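Local coordinates for Pre-mRNA-splicing factor SAD1 (Saccharomyces cerevisiae, PDB 4MSX), which promotes assembly of newly made U4 snRNA into the U4/U6 snRNP and is required for pre-mRNA splicing, although its deubiquitinase fold is catalytically inactive, at residues Thr191-Ala195 with Val250-Lys254. Sequence-based numbering, arbitrary orientation.
Sequences TYDYA and VSYLK
Tyr192 and Ala195 face Val250 across two helix segments, 191-195 and 250-254, whose axes come no closer than 12.0 Å and run nearly perpendicular, at 83°; the closest CA atoms, those of Ala195 and Val250, are 7.5 Å apart. Both lie in the helical, thumb-like part of the ubiquitin-specific protease (USP) fold, on helices 189-203 and 247-256, well away from the zinc site. With the backbones this far apart, side chains must bridge the gap, and Val250 is the hub. Its two methyls divide the work: CG1, anti to the backbone N (chi1 179°), reaches CE1 of Tyr192 at 3.5 Å, while CG2 meets CB of Ala195 at 3.6 Å. Val250 CG1 comes to the Tyr192 ring obliquely, neither squarely over it nor in its plane, and also lies 3.7 Å from OH of Tyr194. The polar link across the contact comes from the exposed Lys254: its chain, bent toward its end, brings the amine to the ring edge, near the ring plane, where NZ gives Tyr192 OH a weak hydrogen bond of 3.3 Å. With an alanine in place of Tyr192, Val250 CG1 would probably border a gap and the Lys254 amine would lose its weakly bonded hydroxyl. Helix 266-280 packs against both segments, with Phe269 touching Ala195 and Leu253. Asp193 probably stands where active USPs carry the catalytic cysteine, consistent with the lost activity, and its OD2 is hydrogen-bonded to His439 ND1 and Trp440 N. Thr191 CG2 sits over the centre of one face of the Tyr192 ring, 3.5 Å above its plane, which probably limits how far the ring can tilt.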
ATOM      1  N   THR A 191       8.516  -1.447 -11.923  1.00 27.54           N
ATOM      2  CA  THR A 191       9.385  -2.071 -10.933  1.00 26.28           C
ATOM      3  C   THR A 191       8.685  -2.449  -9.618  1.00 31.07           C
ATOM      4  O   THR A 191       9.049  -3.448  -9.006  1.00 30.92           O
ATOM      5  CB  THR A 191      10.578  -1.134 -10.624  1.00 34.99           C
ATOM      6  OG1 THR A 191      11.195  -0.846 -11.867  1.00 33.25           O
ATOM      7  CG2 THR A 191      11.605  -1.758  -9.668  1.00 33.66           C
ATOM      8  N   TYR A 192       7.755  -1.612  -9.147  1.00 22.75           N
ATOM      9  CA  TYR A 192       7.269  -1.764  -7.783  1.00 23.83           C
ATOM     10  C   TYR A 192       5.736  -2.069  -7.682  1.00 26.17           C
ATOM     11  O   TYR A 192       5.138  -1.934  -6.580  1.00 23.91           O
ATOM     12  CB  TYR A 192       7.616  -0.480  -6.991  1.00 22.62           C
ATOM     13  CG  TYR A 192       9.144  -0.384  -6.766  1.00 25.71           C
ATOM     14  CD1 TYR A 192       9.824  -1.351  -6.029  1.00 30.13           C
ATOM     15  CD2 TYR A 192       9.892   0.640  -7.337  1.00 31.10           C
ATOM     16  CE1 TYR A 192      11.218  -1.273  -5.818  1.00 34.92           C
ATOM     17  CE2 TYR A 192      11.316   0.753  -7.088  1.00 29.47           C
ATOM     18  CZ  TYR A 192      11.956  -0.217  -6.351  1.00 39.40           C
ATOM     19  OH  TYR A 192      13.358  -0.142  -6.152  1.00 38.80           O
ATOM     20  N   ASP A 193       5.104  -2.498  -8.775  1.00 26.10           N
ATOM     21  CA  ASP A 193       3.652  -2.709  -8.731  1.00 28.14           C
ATOM     22  C   ASP A 193       3.208  -3.657  -7.614  1.00 27.62           C
ATOM     23  O   ASP A 193       2.152  -3.406  -6.962  1.00 25.74           O
ATOM     24  CB  ASP A 193       3.068  -3.206 -10.052  1.00 28.27           C
ATOM     25  CG  ASP A 193       3.803  -4.429 -10.615  1.00 29.74           C
ATOM     26  OD1 ASP A 193       4.754  -4.976  -9.978  1.00 26.93           O
ATOM     27  OD2 ASP A 193       3.404  -4.822 -11.734  1.00 32.67           O
ATOM     28  N   TYR A 194       3.994  -4.693  -7.337  1.00 23.97           N
ATOM     29  CA  TYR A 194       3.618  -5.621  -6.251  1.00 26.57           C
ATOM     30  C   TYR A 194       3.558  -4.916  -4.887  1.00 29.08           C
ATOM     31  O   TYR A 194       2.746  -5.247  -4.019  1.00 26.24           O
ATOM     32  CB  TYR A 194       4.568  -6.811  -6.140  1.00 28.04           C
ATOM     33  CG  TYR A 194       5.982  -6.406  -5.783  1.00 25.25           C
ATOM     34  CD1 TYR A 194       6.355  -6.286  -4.449  1.00 24.08           C
ATOM     35  CD2 TYR A 194       6.895  -6.066  -6.766  1.00 28.94           C
ATOM     36  CE1 TYR A 194       7.629  -5.895  -4.096  1.00 28.10           C
ATOM     37  CE2 TYR A 194       8.189  -5.617  -6.423  1.00 30.51           C
ATOM     38  CZ  TYR A 194       8.533  -5.539  -5.091  1.00 31.93           C
ATOM     39  OH  TYR A 194       9.794  -5.105  -4.733  1.00 32.12           O
ATOM     40  N   ALA A 195       4.449  -3.958  -4.671  1.00 21.77           N
ATOM     41  CA  ALA A 195       4.453  -3.216  -3.431  1.00 20.57           C
ATOM     42  C   ALA A 195       3.336  -2.185  -3.428  1.00 24.78           C
ATOM     43  O   ALA A 195       2.744  -1.930  -2.377  1.00 24.37           O
ATOM     44  CB  ALA A 195       5.849  -2.455  -3.246  1.00 23.37           C
ATOM     45  N   VAL A 250      10.768   1.201  -0.759  1.00 23.99           N
ATOM     46  CA  VAL A 250      10.934  -0.260  -1.058  1.00 23.83           C
ATOM     47  C   VAL A 250      12.418  -0.567  -1.150  1.00 29.14           C
ATOM     48  O   VAL A 250      12.888  -1.596  -0.702  1.00 28.46           O
ATOM     49  CB  VAL A 250      10.182  -0.710  -2.338  1.00 25.57           C
ATOM     50  CG1 VAL A 250      10.450  -2.227  -2.545  1.00 31.11           C
ATOM     51  CG2 VAL A 250       8.640  -0.435  -2.164  1.00 26.22           C
ATOM     52  N   SER A 251      13.176   0.387  -1.673  1.00 29.39           N
ATOM     53  CA  SER A 251      14.616   0.178  -1.779  1.00 31.54           C
ATOM     54  C   SER A 251      15.220   0.166  -0.377  1.00 32.06           C
ATOM     55  O   SER A 251      16.096  -0.650  -0.079  1.00 32.21           O
ATOM     56  CB  SER A 251      15.258   1.222  -2.713  1.00 35.74           C
ATOM     57  OG  SER A 251      16.638   1.129  -2.557  1.00 50.87           O
ATOM     58  N   TYR A 252      14.698   0.988   0.540  1.00 29.59           N
ATOM     59  CA  TYR A 252      15.141   0.932   1.920  1.00 25.04           C
ATOM     60  C   TYR A 252      14.888  -0.456   2.539  1.00 30.82           C
ATOM     61  O   TYR A 252      15.697  -1.005   3.337  1.00 29.23           O
ATOM     62  CB  TYR A 252      14.413   2.058   2.774  1.00 28.72           C
ATOM     63  CG  TYR A 252      14.442   1.801   4.254  1.00 32.01           C
ATOM     64  CD1 TYR A 252      15.551   2.164   5.004  1.00 36.71           C
ATOM     65  CD2 TYR A 252      13.381   1.206   4.918  1.00 33.75           C
ATOM     66  CE1 TYR A 252      15.630   1.901   6.357  1.00 34.96           C
ATOM     67  CE2 TYR A 252      13.445   0.935   6.294  1.00 35.79           C
ATOM     68  CZ  TYR A 252      14.592   1.288   6.994  1.00 44.85           C
ATOM     69  OH  TYR A 252      14.735   1.035   8.330  1.00 45.18           O
ATOM     70  N   LEU A 253      13.707  -1.019   2.280  1.00 22.72           N
ATOM     71  CA  LEU A 253      13.452  -2.342   2.823  1.00 24.37           C
ATOM     72  C   LEU A 253      14.535  -3.387   2.380  1.00 24.01           C
ATOM     73  O   LEU A 253      14.883  -4.261   3.131  1.00 25.41           O
ATOM     74  CB  LEU A 253      12.077  -2.842   2.329  1.00 20.83           C
ATOM     75  CG  LEU A 253      10.909  -1.942   2.776  1.00 24.03           C
ATOM     76  CD1 LEU A 253       9.589  -2.625   2.212  1.00 24.95           C
ATOM     77  CD2 LEU A 253      10.822  -1.837   4.324  1.00 24.28           C
ATOM     78  N   LYS A 254      14.979  -3.283   1.153  1.00 21.75           N
ATOM     79  CA  LYS A 254      15.936  -4.286   0.611  1.00 27.03           C
ATOM     80  C   LYS A 254      17.336  -3.977   1.220  1.00 37.20           C
ATOM     81  O   LYS A 254      18.079  -4.873   1.671  1.00 33.05           O
ATOM     82  CB  LYS A 254      16.016  -4.188  -0.910  1.00 31.62           C
ATOM     83  CG  LYS A 254      14.657  -4.421  -1.684  1.00 45.79           C
ATOM     84  CD  LYS A 254      14.869  -4.942  -3.134  1.00 74.37           C
ATOM     85  CE  LYS A 254      14.021  -4.203  -4.193  1.00 72.64           C
ATOM     86  NZ  LYS A 254      14.597  -2.865  -4.679  1.00 61.42           N
TER